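Local coordinates for Sodium/sialic acid symporter SiaT (Proteus mirabilis, PDB 5NV9), which couples the inward flow of sodium ions down their gradient to the uptake of the sialic acid N-acetylneuraminic acid across the bacterial inner membrane, at residues Leu89-Val92 / Phe93-Ile97; Ile248-Phe251 / Thr252-Asp256; Glu269-Arg272 / Thr273-Asn277; Pro417-Gly420 / Leu421-Gly425; Pro98-Lys102 / Leu103-Ser107. All coordinates share one frame; numbering follows the deposited sequence.

Contact 1 (Leu89-Val92 / Phe93-Ile97); sequences LPLV and FYFYI
V92 and I97, five residues apart on helix 89-102, meet at an oblique angle, with V92 CG1 lying 4.0 Å from I97 CD1. CG1 of V92 is anti to its backbone N (chi1 175°), which sends that branch forward along the helix to the isoleucine. L91 and F95 instead run alongside each other in the same direction, and L91 CD1 reaches F95 CE2 at 4.0 Å; both lie on the protein surface, where apolar groups can face lipid. The Y96 ring presents its edge to L91 O, which lies close to the ring plane. Beneath these side chains, V92 O accepts two backbone N-H groups, Y96 N at 3.0 Å and I97 N at 3.0 Å, the second nearly straight. Y96 and V92 also pack on T252 of helix 236-253, so a branched valine and a broad aromatic ring suit this buried side. A carbonyl shared between the i+4 and i+5 amides, in the turn that precedes P98, is characteristic of a pi-type widening, here where a transmembrane helix runs out into the cytoplasm.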
loop_
_atom_site.group_PDB
_atom_site.type_symbol
_atom_site.label_atom_id
_atom_site.label_comp_id
_atom_site.label_asym_id
_atom_site.label_seq_id
_atom_site.Cartn_x
_atom_site.Cartn_y
_atom_site.Cartn_z
ATOM N N LEU A 89 11.267 -7.233 -8.832
ATOM C CA LEU A 89 11.747 -7.831 -7.569
ATOM C C LEU A 89 13.198 -8.352 -7.534
ATOM O O LEU A 89 13.857 -8.186 -6.526
ATOM C CB LEU A 89 10.777 -8.917 -7.021
ATOM C CG LEU A 89 9.393 -8.378 -6.609
ATOM C CD1 LEU A 89 8.403 -9.447 -6.139
ATOM C CD2 LEU A 89 9.487 -7.254 -5.587
ATOM N N PRO A 90 13.674 -9.032 -8.600
ATOM C CA PRO A 90 15.082 -9.450 -8.629
ATOM C C PRO A 90 16.080 -8.243 -8.560
ATOM O O PRO A 90 17.117 -8.290 -7.853
ATOM C CB PRO A 90 15.198 -10.175 -9.975
ATOM C CG PRO A 90 13.793 -10.436 -10.422
ATOM C CD PRO A 90 12.970 -9.365 -9.842
ATOM N N LEU A 91 15.714 -7.141 -9.193
ATOM C CA LEU A 91 16.517 -5.926 -9.128
ATOM C C LEU A 91 16.559 -5.383 -7.680
ATOM O O LEU A 91 17.608 -4.897 -7.203
ATOM C CB LEU A 91 15.917 -4.878 -10.060
ATOM C CG LEU A 91 15.858 -5.211 -11.570
ATOM C CD1 LEU A 91 17.260 -5.543 -12.026
ATOM C CD2 LEU A 91 14.888 -6.337 -11.951
ATOM N N VAL A 92 15.421 -5.478 -6.960
ATOM C CA VAL A 92 15.381 -5.035 -5.571
ATOM C C VAL A 92 16.302 -5.924 -4.734
ATOM O O VAL A 92 17.093 -5.444 -3.915
ATOM C CB VAL A 92 13.967 -5.123 -5.002
ATOM C CG1 VAL A 92 13.970 -4.778 -3.504
ATOM C CG2 VAL A 92 13.013 -4.265 -5.842
ATOM N N PHE A 93 16.161 -7.234 -4.927
ATOM C CA PHE A 93 16.977 -8.233 -4.233
ATOM C C PHE A 93 18.474 -8.033 -4.443
ATOM O O PHE A 93 19.231 -8.049 -3.493
ATOM C CB PHE A 93 16.552 -9.655 -4.642
ATOM C CG PHE A 93 17.212 -10.733 -3.847
ATOM C CD1 PHE A 93 16.851 -10.941 -2.523
ATOM C CD2 PHE A 93 18.205 -11.520 -4.418
ATOM C CE1 PHE A 93 17.452 -11.932 -1.762
ATOM C CE2 PHE A 93 18.820 -12.539 -3.681
ATOM C CZ PHE A 93 18.455 -12.730 -2.335
ATOM N N TYR A 94 18.904 -7.893 -5.680
ATOM C CA TYR A 94 20.302 -7.815 -5.973
ATOM C C TYR A 94 20.923 -6.475 -5.657
ATOM O O TYR A 94 22.049 -6.444 -5.190
ATOM C CB TYR A 94 20.571 -8.202 -7.432
ATOM C CG TYR A 94 20.361 -9.681 -7.639
ATOM C CD1 TYR A 94 21.049 -10.622 -6.831
ATOM C CD2 TYR A 94 19.491 -10.165 -8.624
ATOM C CE1 TYR A 94 20.851 -11.987 -6.982
ATOM C CE2 TYR A 94 19.289 -11.535 -8.789
ATOM C CZ TYR A 94 19.980 -12.439 -7.972
ATOM O OH TYR A 94 19.785 -13.803 -8.103
ATOM N N PHE A 95 20.214 -5.364 -5.861
ATOM C CA PHE A 95 20.881 -4.057 -5.744
ATOM C C PHE A 95 20.548 -3.305 -4.475
ATOM O O PHE A 95 21.389 -2.501 -4.051
ATOM C CB PHE A 95 20.597 -3.210 -6.966
ATOM C CG PHE A 95 21.156 -3.795 -8.223
ATOM C CD1 PHE A 95 22.520 -3.959 -8.369
ATOM C CD2 PHE A 95 20.331 -4.178 -9.265
ATOM C CE1 PHE A 95 23.052 -4.526 -9.525
ATOM C CE2 PHE A 95 20.852 -4.701 -10.433
ATOM C CZ PHE A 95 22.218 -4.898 -10.554
ATOM N N TYR A 96 19.349 -3.517 -3.887
ATOM C CA TYR A 96 18.875 -2.656 -2.759
ATOM C C TYR A 96 19.009 -3.381 -1.443
ATOM O O TYR A 96 19.643 -2.897 -0.541
ATOM C CB TYR A 96 17.432 -2.190 -2.976
ATOM C CG TYR A 96 17.210 -1.134 -4.080
ATOM C CD1 TYR A 96 17.224 -1.462 -5.410
ATOM C CD2 TYR A 96 16.938 0.196 -3.743
ATOM C CE1 TYR A 96 17.029 -0.502 -6.425
ATOM C CE2 TYR A 96 16.702 1.173 -4.721
ATOM C CZ TYR A 96 16.779 0.825 -6.061
ATOM O OH TYR A 96 16.553 1.829 -6.974
ATOM N N ILE A 97 18.430 -4.590 -1.354
ATOM C CA ILE A 97 18.321 -5.352 -0.061
ATOM C C ILE A 97 19.651 -5.582 0.708
ATOM O O ILE A 97 19.688 -5.357 1.957
ATOM C CB ILE A 97 17.482 -6.634 -0.219
ATOM C CG1 ILE A 97 16.005 -6.218 -0.259
ATOM C CG2 ILE A 97 17.767 -7.640 0.883
ATOM C CD1 ILE A 97 15.037 -7.330 -0.640
#

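Contact 2 (Ile248-Phe251 / Thr252-Asp256); sequences IQQF and TASQD
The cytoplasmic end of transmembrane helix 236-253, before the short helix 255-258, is held by polar side chains that fold back on the last turn. T252 OG1 donates to I248 O at 2.6 Å, and T252 N reaches the same oxygen at 3.0 Å from the opposite face of the carbonyl plane. The hydroxyl sits between the backbone N and the carbonyl carbon (chi1 64°), which lifts it well above the plane of the I248 carbonyl. One residue on, A253 N bonds to Q249 O at 3.1 Å. The bent Q250 crosses D256 at about a right angle; its NE2 makes a weak bond to D256 OD1 at 3.4 Å, while a water donates to both Q250 OE1 and D256 OD2. S254 OG donates to D256 OD1 at 2.6 Å, so the serine and the water probably hold the carboxylate's rotation, the weak glutamine bond adding little. S254 supplies a small buried hydroxyl, and Q250, near the bound sialic acid, is long enough to span to D256. A threonine hydroxyl donating to the i-4 carbonyl at a helix C-terminus, beside a water-bridged polar network, here borders the substrate site of a LeuT-fold transporter.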
loop_
_atom_site.group_PDB
_atom_site.type_symbol
_atom_site.label_atom_id
_atom_site.label_comp_id
_atom_site.label_asym_id
_atom_site.label_seq_id
_atom_site.Cartn_x
_atom_site.Cartn_y
_atom_site.Cartn_z
ATOM N N ILE A 248 8.572 0.786 -8.298
ATOM C CA ILE A 248 9.892 1.019 -7.765
ATOM C C ILE A 248 9.735 1.803 -6.449
ATOM O O ILE A 248 10.407 1.522 -5.439
ATOM C CB ILE A 248 10.811 1.734 -8.753
ATOM C CG1 ILE A 248 11.085 0.798 -9.942
ATOM C CG2 ILE A 248 12.149 2.028 -8.132
ATOM C CD1 ILE A 248 11.399 1.572 -11.223
ATOM N N GLN A 249 8.879 2.795 -6.448
ATOM C CA GLN A 249 8.638 3.526 -5.168
ATOM C C GLN A 249 8.258 2.550 -4.067
ATOM O O GLN A 249 8.810 2.564 -2.955
ATOM C CB GLN A 249 7.537 4.552 -5.336
ATOM C CG GLN A 249 7.218 5.227 -4.021
ATOM C CD GLN A 249 6.265 6.397 -4.167
ATOM O OE1 GLN A 249 6.291 7.140 -5.148
ATOM N NE2 GLN A 249 5.461 6.608 -3.153
ATOM N N GLN A 250 7.286 1.728 -4.366
ATOM C CA GLN A 250 6.667 0.818 -3.326
ATOM C C GLN A 250 7.675 -0.154 -2.727
ATOM O O GLN A 250 7.712 -0.330 -1.527
ATOM C CB GLN A 250 5.487 0.051 -3.925
ATOM C CG GLN A 250 4.714 -0.887 -2.987
ATOM C CD GLN A 250 4.005 -0.142 -1.870
ATOM O OE1 GLN A 250 2.802 0.158 -1.964
ATOM N NE2 GLN A 250 4.751 0.180 -0.805
ATOM N N PHE A 251 8.532 -0.719 -3.572
ATOM C CA PHE A 251 9.454 -1.760 -3.177
ATOM C C PHE A 251 10.871 -1.367 -2.829
ATOM O O PHE A 251 11.581 -2.226 -2.285
ATOM C CB PHE A 251 9.391 -2.910 -4.222
ATOM C CG PHE A 251 8.053 -3.584 -4.238
ATOM C CD1 PHE A 251 7.774 -4.617 -3.350
ATOM C CD2 PHE A 251 7.034 -3.134 -5.083
ATOM C CE1 PHE A 251 6.520 -5.217 -3.328
ATOM C CE2 PHE A 251 5.766 -3.728 -5.068
ATOM C CZ PHE A 251 5.527 -4.775 -4.184
ATOM N N THR A 252 11.274 -0.115 -3.088
ATOM C CA THR A 252 12.636 0.379 -2.741
ATOM C C THR A 252 12.675 1.584 -1.781
ATOM O O THR A 252 13.635 1.790 -1.056
ATOM C CB THR A 252 13.435 0.772 -3.998
ATOM O OG1 THR A 252 12.841 1.870 -4.704
ATOM C CG2 THR A 252 13.554 -0.407 -4.940
ATOM N N ALA A 253 11.645 2.415 -1.805
ATOM C CA ALA A 253 11.715 3.728 -1.167
ATOM C C ALA A 253 10.644 3.914 -0.127
ATOM O O ALA A 253 10.601 4.969 0.447
ATOM C CB ALA A 253 11.625 4.836 -2.227
ATOM N N SER A 254 9.829 2.885 0.149
ATOM C CA SER A 254 8.668 3.013 1.008
ATOM C C SER A 254 8.864 2.121 2.232
ATOM O O SER A 254 9.008 0.908 2.101
ATOM C CB SER A 254 7.420 2.633 0.228
ATOM O OG SER A 254 6.273 3.010 0.939
ATOM N N GLN A 255 8.893 2.742 3.405
ATOM C CA GLN A 255 9.210 2.055 4.641
ATOM C C GLN A 255 8.278 0.895 4.979
ATOM O O GLN A 255 8.720 -0.059 5.626
ATOM C CB GLN A 255 9.243 3.074 5.784
ATOM C CG GLN A 255 9.448 2.457 7.185
ATOM C CD GLN A 255 10.817 1.819 7.434
ATOM O OE1 GLN A 255 11.702 1.802 6.558
ATOM N NE2 GLN A 255 10.960 1.195 8.602
ATOM N N ASP A 256 6.986 0.979 4.611
ATOM C CA ASP A 256 6.034 -0.114 4.965
ATOM C C ASP A 256 6.423 -1.469 4.328
ATOM O O ASP A 256 6.254 -2.510 4.953
ATOM C CB ASP A 256 4.564 0.269 4.689
ATOM C CG ASP A 256 4.299 0.632 3.232
ATOM O OD1 ASP A 256 5.219 1.140 2.471
ATOM O OD2 ASP A 256 3.119 0.428 2.854
HETATM O O HOH W 1 2.133 0.943 0.549
#

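Contact 3 (Glu269-Arg272 / Thr273-Asn277); sequences ETKR and TLITN
This is an intrahelical contact in the first turns of the long helix 267-301, where the chain passes from the cytoplasmic side into the membrane. T276 grips the turn before it twice: its OG1 donates to R272 O at 2.7 Å and its N to the same oxygen at 2.9 Å, the two arriving from opposite faces of the carbonyl plane. The hydroxyl lies beside its own backbone N (chi1 -59°), which turns it back along the helix. Such a threonine, donating to the i-4 carbonyl, is a recurrent feature of transmembrane helices because it keeps the hydroxyl's hydrogen bond inside the helix. K271 and I275 run side by side on the surface, K271 CG and CD each 3.7 Å from I275 CD1, so the lysine lends its aliphatic stem to the isoleucine before its amine reaches F93 of helix 89-102. The extended R272 forms a salt bridge from NH1 to E269 OE2 at 2.9 Å, on the carboxylate's syn side but tilted from both group planes, while E269 OE1 accepts from G47 N.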
loop_
_atom_site.group_PDB
_atom_site.type_symbol
_atom_site.label_atom_id
_atom_site.label_comp_id
_atom_site.label_asym_id
_atom_site.label_seq_id
_atom_site.Cartn_x
_atom_site.Cartn_y
_atom_site.Cartn_z
ATOM N N GLU A 269 15.933 -16.443 3.750
ATOM C CA GLU A 269 14.533 -16.179 4.165
ATOM C C GLU A 269 14.018 -14.894 3.515
ATOM O O GLU A 269 12.840 -14.801 3.223
ATOM C CB GLU A 269 14.429 -16.111 5.692
ATOM C CG GLU A 269 14.514 -17.495 6.344
ATOM C CD GLU A 269 13.412 -18.428 5.826
ATOM O OE1 GLU A 269 12.321 -17.940 5.434
ATOM O OE2 GLU A 269 13.625 -19.664 5.756
ATOM N N THR A 270 14.931 -13.936 3.268
ATOM C CA THR A 270 14.629 -12.731 2.533
ATOM C C THR A 270 14.177 -13.012 1.134
ATOM O O THR A 270 13.194 -12.412 0.676
ATOM C CB THR A 270 15.803 -11.712 2.583
ATOM O OG1 THR A 270 16.219 -11.538 3.954
ATOM C CG2 THR A 270 15.380 -10.423 2.060
ATOM N N LYS A 271 14.874 -13.905 0.425
ATOM C CA LYS A 271 14.390 -14.361 -0.871
ATOM C C LYS A 271 12.972 -14.995 -0.818
ATOM O O LYS A 271 12.099 -14.793 -1.705
ATOM C CB LYS A 271 15.370 -15.391 -1.456
ATOM C CG LYS A 271 15.381 -15.442 -2.955
ATOM C CD LYS A 271 15.985 -16.726 -3.526
ATOM C CE LYS A 271 17.157 -17.235 -2.743
ATOM N NZ LYS A 271 18.286 -16.265 -2.675
ATOM N N ARG A 272 12.750 -15.803 0.202
ATOM C CA ARG A 272 11.432 -16.364 0.395
ATOM C C ARG A 272 10.340 -15.311 0.573
ATOM O O ARG A 272 9.207 -15.525 0.109
ATOM C CB ARG A 272 11.460 -17.340 1.573
ATOM C CG ARG A 272 12.136 -18.601 1.154
ATOM C CD ARG A 272 12.447 -19.488 2.339
ATOM N NE ARG A 272 12.882 -20.784 1.845
ATOM C CZ ARG A 272 13.079 -21.870 2.597
ATOM N NH1 ARG A 272 12.893 -21.822 3.915
ATOM N NH2 ARG A 272 13.432 -23.023 2.013
ATOM N N THR A 273 10.658 -14.207 1.260
ATOM C CA THR A 273 9.732 -13.088 1.355
ATOM C C THR A 273 9.352 -12.590 -0.068
ATOM O O THR A 273 8.154 -12.431 -0.397
ATOM C CB THR A 273 10.345 -11.911 2.177
ATOM O OG1 THR A 273 10.688 -12.331 3.487
ATOM C CG2 THR A 273 9.427 -10.685 2.253
ATOM N N LEU A 274 10.343 -12.317 -0.916
ATOM C CA LEU A 274 10.005 -11.782 -2.254
ATOM C C LEU A 274 9.322 -12.829 -3.060
ATOM O O LEU A 274 8.399 -12.503 -3.817
ATOM C CB LEU A 274 11.198 -11.201 -3.028
ATOM C CG LEU A 274 12.048 -10.145 -2.302
ATOM C CD1 LEU A 274 13.295 -9.673 -3.082
ATOM C CD2 LEU A 274 11.239 -8.920 -1.999
ATOM N N ILE A 275 9.713 -14.097 -2.899
ATOM C CA ILE A 275 9.101 -15.159 -3.739
ATOM C C ILE A 275 7.614 -15.392 -3.388
ATOM O O ILE A 275 6.748 -15.475 -4.276
ATOM C CB ILE A 275 9.875 -16.463 -3.642
ATOM C CG1 ILE A 275 11.178 -16.293 -4.415
ATOM C CG2 ILE A 275 9.094 -17.653 -4.223
ATOM C CD1 ILE A 275 12.287 -17.176 -3.909
ATOM N N THR A 276 7.328 -15.411 -2.090
ATOM C CA THR A 276 5.971 -15.585 -1.630
ATOM C C THR A 276 5.051 -14.418 -2.082
ATOM O O THR A 276 3.872 -14.619 -2.442
ATOM C CB THR A 276 5.947 -15.656 -0.108
ATOM O OG1 THR A 276 6.764 -16.738 0.324
ATOM C CG2 THR A 276 4.560 -15.880 0.372
ATOM N N ASN A 277 5.563 -13.197 -1.954
ATOM C CA ASN A 277 4.844 -12.037 -2.390
ATOM C C ASN A 277 4.599 -12.125 -3.902
ATOM O O ASN A 277 3.460 -11.933 -4.339
ATOM C CB ASN A 277 5.580 -10.753 -2.023
ATOM C CG ASN A 277 4.940 -9.541 -2.644
ATOM O OD1 ASN A 277 3.903 -9.100 -2.183
ATOM N ND2 ASN A 277 5.540 -9.018 -3.756
#

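Contact 4 (Pro417-Gly420 / Leu421-Gly425); sequences PMTG and LFMLG
With CG anti to the carbonyl carbon (chi1 -72°), F422 swings its ring back along helix 415-427, so that CD1 comes to 3.3 Å from M418 O. The oxygen lies at the ring edge, near its plane, where the aromatic C-H groups carry a slight positive charge; F422 N stays farther from M418 O, at 3.6 Å. L421 adopts the same first torsion (chi1 -73°), which lays its CG 3.5 Å from P417 O, and the selenomethionine M423 likewise places CG 3.4 Å from T419 O. Three side chains in succession thus lean on carbonyls of the preceding turn. Three i+4 backbone bonds form: L421 N to P417 O at 3.2 Å, M423 N to T419 O at 3.1 Å and L424 N to G420 O at 2.8 Å. P417 fits an early turn of the helix, since its ring nitrogen has no hydrogen to donate. T419 turns its hydroxyl to G415 O, on the side that packs against I248, Q249 and A253 of helix 236-253, while L421 and L424 lie against A436 of helix 433-452. G420, with no side chain, adds little bulk to a helix packed by neighbours on several sides. Main-chain bonds therefore hold this turn while its apolar side chains face adjoining helices; G425 O accepts from R115 NE, and the ring C-H to carbonyl contact may add a modest electrostatic attraction.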
loop_
_atom_site.group_PDB
_atom_site.type_symbol
_atom_site.label_atom_id
_atom_site.label_comp_id
_atom_site.label_asym_id
_atom_site.label_seq_id
_atom_site.Cartn_x
_atom_site.Cartn_y
_atom_site.Cartn_z
ATOM N N PRO A 417 10.260 12.196 -5.977
ATOM C CA PRO A 417 11.612 12.625 -5.531
ATOM C C PRO A 417 12.213 11.645 -4.503
ATOM O O PRO A 417 13.400 11.357 -4.541
ATOM C CB PRO A 417 11.362 14.028 -4.945
ATOM C CG PRO A 417 10.087 14.506 -5.558
ATOM C CD PRO A 417 9.263 13.262 -5.810
HETATM N N MSE A 418 11.399 11.095 -3.582
HETATM C CA MSE A 418 11.953 10.160 -2.602
HETATM C C MSE A 418 12.567 8.951 -3.303
HETATM O O MSE A 418 13.683 8.463 -2.958
HETATM C CB MSE A 418 10.798 9.875 -1.644
HETATM C CG MSE A 418 11.049 8.800 -0.601
HETATM SE SE MSE A 418 9.346 8.412 0.354
HETATM C CE MSE A 418 8.445 10.067 -0.213
ATOM N N THR A 419 11.877 8.468 -4.316
ATOM C CA THR A 419 12.275 7.263 -5.030
ATOM C C THR A 419 13.498 7.535 -5.917
ATOM O O THR A 419 14.383 6.661 -6.083
ATOM C CB THR A 419 11.135 6.764 -5.937
ATOM O OG1 THR A 419 9.978 6.414 -5.162
ATOM C CG2 THR A 419 11.579 5.606 -6.772
ATOM N N GLY A 420 13.543 8.726 -6.522
ATOM C CA GLY A 420 14.723 9.104 -7.317
ATOM C C GLY A 420 16.028 9.116 -6.501
ATOM O O GLY A 420 17.109 8.776 -7.000
ATOM N N LEU A 421 15.928 9.605 -5.261
ATOM C CA LEU A 421 17.044 9.630 -4.367
ATOM C C LEU A 421 17.659 8.266 -4.184
ATOM O O LEU A 421 18.874 8.194 -4.170
ATOM C CB LEU A 421 16.686 10.225 -3.017
ATOM C CG LEU A 421 16.463 11.746 -2.962
ATOM C CD1 LEU A 421 15.751 12.173 -1.672
ATOM C CD2 LEU A 421 17.778 12.495 -3.062
ATOM N N PHE A 422 16.835 7.208 -4.011
ATOM C CA PHE A 422 17.325 5.856 -3.915
ATOM C C PHE A 422 17.961 5.367 -5.205
ATOM O O PHE A 422 18.992 4.684 -5.171
ATOM C CB PHE A 422 16.230 4.813 -3.391
ATOM C CG PHE A 422 15.911 4.950 -1.914
ATOM C CD1 PHE A 422 15.000 5.855 -1.477
ATOM C CD2 PHE A 422 16.574 4.191 -0.967
ATOM C CE1 PHE A 422 14.723 6.005 -0.118
ATOM C CE2 PHE A 422 16.302 4.311 0.373
ATOM C CZ PHE A 422 15.378 5.228 0.800
HETATM N N MSE A 423 17.336 5.649 -6.332
HETATM C CA MSE A 423 17.878 5.223 -7.642
HETATM C C MSE A 423 19.212 5.864 -7.889
HETATM O O MSE A 423 20.178 5.220 -8.300
HETATM C CB MSE A 423 16.943 5.626 -8.787
HETATM C CG MSE A 423 15.602 4.918 -8.718
HETATM SE SE MSE A 423 14.434 5.384 -10.239
HETATM C CE MSE A 423 15.663 4.621 -11.537
ATOM N N LEU A 424 19.291 7.131 -7.544
ATOM C CA LEU A 424 20.541 7.938 -7.711
ATOM C C LEU A 424 21.674 7.410 -6.824
ATOM O O LEU A 424 22.760 7.138 -7.289
ATOM C CB LEU A 424 20.250 9.398 -7.373
ATOM C CG LEU A 424 21.442 10.363 -7.499
ATOM C CD1 LEU A 424 21.734 10.558 -8.950
ATOM C CD2 LEU A 424 21.182 11.684 -6.818
ATOM N N GLY A 425 21.375 7.191 -5.537
ATOM C CA GLY A 425 22.384 6.642 -4.635
ATOM C C GLY A 425 22.848 5.264 -5.046
ATOM O O GLY A 425 24.035 4.933 -4.958
#

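Contact 5 (Pro98-Lys102 / Leu103-Ser107); sequences PFFRK and LKITS
L103, F100 and I105 bury the most surface where helix 89-102 ends. L103 folds back over the last turn, its CG 3.3 Å from F99 O, and its backbone N bonds to that same oxygen at 3.0 Å. F100 is buried, and its ring meets I105 at a slant, CD1 of the phenylalanine lying 4.0 Å from CD1 of the isoleucine. CG1 of I105 stands between its backbone N and carbonyl carbon (chi1 60°), which also brings it to 3.4 Å from F100 O. K102 remains exposed, as suits a long charged chain on the cytoplasmic side. The backbone turns at K104, whose phi is positive: K104 N donates to R101 O at 3.0 Å, from well above the carbonyl plane, and I105 N makes a weak bond to F100 O at 3.5 Å. R101 sends its guanidinium away to the backbone oxygens of Y261 and T264. Two bonds back into the last turn, with an apolar pair closing over them, mark a Schellman motif at a helix C-terminus.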
loop_
_atom_site.group_PDB
_atom_site.type_symbol
_atom_site.label_atom_id
_atom_site.label_comp_id
_atom_site.label_asym_id
_atom_site.label_seq_id
_atom_site.Cartn_x
_atom_site.Cartn_y
_atom_site.Cartn_z
ATOM N N PRO A 98 20.745 -5.828 -0.016
ATOM C CA PRO A 98 22.041 -5.929 0.696
ATOM C C PRO A 98 22.450 -4.690 1.477
ATOM O O PRO A 98 22.992 -4.831 2.579
ATOM C CB PRO A 98 23.047 -6.271 -0.419
ATOM C CG PRO A 98 22.215 -6.875 -1.507
ATOM C CD PRO A 98 20.893 -6.133 -1.454
ATOM N N PHE A 99 22.166 -3.493 0.959
ATOM C CA PHE A 99 22.469 -2.266 1.724
ATOM C C PHE A 99 21.614 -2.153 2.945
ATOM O O PHE A 99 22.117 -1.882 4.045
ATOM C CB PHE A 99 22.330 -1.006 0.864
ATOM C CG PHE A 99 23.457 -0.857 -0.126
ATOM C CD1 PHE A 99 23.404 -1.472 -1.344
ATOM C CD2 PHE A 99 24.586 -0.103 0.198
ATOM C CE1 PHE A 99 24.454 -1.358 -2.217
ATOM C CE2 PHE A 99 25.627 0.016 -0.690
ATOM C CZ PHE A 99 25.565 -0.626 -1.896
ATOM N N PHE A 100 20.325 -2.420 2.757
ATOM C CA PHE A 100 19.352 -2.307 3.828
ATOM C C PHE A 100 19.710 -3.295 4.954
ATOM O O PHE A 100 19.636 -2.948 6.141
ATOM C CB PHE A 100 17.901 -2.593 3.322
ATOM C CG PHE A 100 17.292 -1.497 2.446
ATOM C CD1 PHE A 100 17.388 -0.151 2.780
ATOM C CD2 PHE A 100 16.582 -1.816 1.300
ATOM C CE1 PHE A 100 16.797 0.851 1.957
ATOM C CE2 PHE A 100 16.004 -0.832 0.483
ATOM C CZ PHE A 100 16.093 0.502 0.812
ATOM N N ARG A 101 20.041 -4.525 4.595
ATOM C CA ARG A 101 20.352 -5.506 5.577
ATOM C C ARG A 101 21.671 -5.225 6.278
ATOM O O ARG A 101 21.736 -5.359 7.488
ATOM C CB ARG A 101 20.360 -6.907 4.981
ATOM C CG ARG A 101 18.912 -7.340 4.747
ATOM C CD ARG A 101 18.786 -8.755 4.234
ATOM N NE ARG A 101 19.130 -9.713 5.285
ATOM C CZ ARG A 101 18.358 -10.091 6.307
ATOM N NH1 ARG A 101 17.122 -9.601 6.508
ATOM N NH2 ARG A 101 18.853 -10.955 7.139
ATOM N N LYS A 102 22.719 -4.888 5.520
ATOM C CA LYS A 102 24.046 -4.727 6.109
ATOM C C LYS A 102 24.120 -3.519 7.003
ATOM O O LYS A 102 24.918 -3.483 7.946
ATOM C CB LYS A 102 25.119 -4.595 5.054
ATOM C CG LYS A 102 25.429 -5.922 4.405
ATOM C CD LYS A 102 26.356 -5.716 3.265
ATOM C CE LYS A 102 26.288 -6.853 2.290
ATOM N NZ LYS A 102 26.984 -7.975 2.863
ATOM N N LEU A 103 23.316 -2.510 6.693
ATOM C CA LEU A 103 23.239 -1.338 7.559
ATOM C C LEU A 103 22.363 -1.576 8.768
ATOM O O LEU A 103 22.275 -0.698 9.578
ATOM C CB LEU A 103 22.762 -0.073 6.806
ATOM C CG LEU A 103 23.671 0.519 5.697
ATOM C CD1 LEU A 103 22.885 1.498 4.843
ATOM C CD2 LEU A 103 24.931 1.182 6.217
ATOM N N LYS A 104 21.715 -2.729 8.901
ATOM C CA LYS A 104 20.877 -3.005 10.057
ATOM C C LYS A 104 19.901 -1.862 10.305
ATOM O O LYS A 104 19.765 -1.327 11.427
ATOM C CB LYS A 104 21.720 -3.239 11.306
ATOM C CG LYS A 104 22.801 -4.295 11.135
ATOM C CD LYS A 104 22.221 -5.689 11.037
ATOM C CE LYS A 104 23.307 -6.742 11.205
ATOM N NZ LYS A 104 23.224 -7.798 10.147
ATOM N N ILE A 105 19.198 -1.495 9.241
ATOM C CA ILE A 105 18.319 -0.346 9.307
ATOM C C ILE A 105 17.123 -0.637 10.184
ATOM O O ILE A 105 16.630 -1.766 10.199
ATOM C CB ILE A 105 17.859 0.123 7.906
ATOM C CG1 ILE A 105 17.099 -0.945 7.137
ATOM C CG2 ILE A 105 19.075 0.558 7.103
ATOM C CD1 ILE A 105 15.857 -0.437 6.470
ATOM N N THR A 106 16.666 0.391 10.896
ATOM C CA THR A 106 15.331 0.422 11.392
ATOM C C THR A 106 14.458 1.126 10.325
ATOM O O THR A 106 13.480 0.534 9.834
ATOM C CB THR A 106 15.276 1.097 12.779
ATOM O OG1 THR A 106 15.765 0.156 13.728
ATOM C CG2 THR A 106 13.852 1.508 13.182
ATOM N N SER A 107 14.889 2.313 9.903
ATOM C CA SER A 107 14.207 3.098 8.835
ATOM C C SER A 107 15.004 3.002 7.528
ATOM O O SER A 107 16.199 3.153 7.532
ATOM C CB SER A 107 14.078 4.562 9.251
ATOM O OG SER A 107 13.596 5.377 8.220
#

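All five are local contacts within a helix or at its end, yet their surroundings differ. Contacts 2 and 4 are buried and touch each other through A253 and F422; the first is rich in polar groups near the substrate, the second almost wholly apolar. Contacts 1, 3 and 5 lie partly at the surface. Contacts 1 and 5 share helix 89-102, one at its widened turn and the other at its C-terminal cap, and contact 1 also touches contacts 2, 3 and 4, placing that helix among three others. Contact 3 alone contains a salt bridge, near the cytoplasmic side, and stands clear of contact 4, about 14 Å away between nearest atoms.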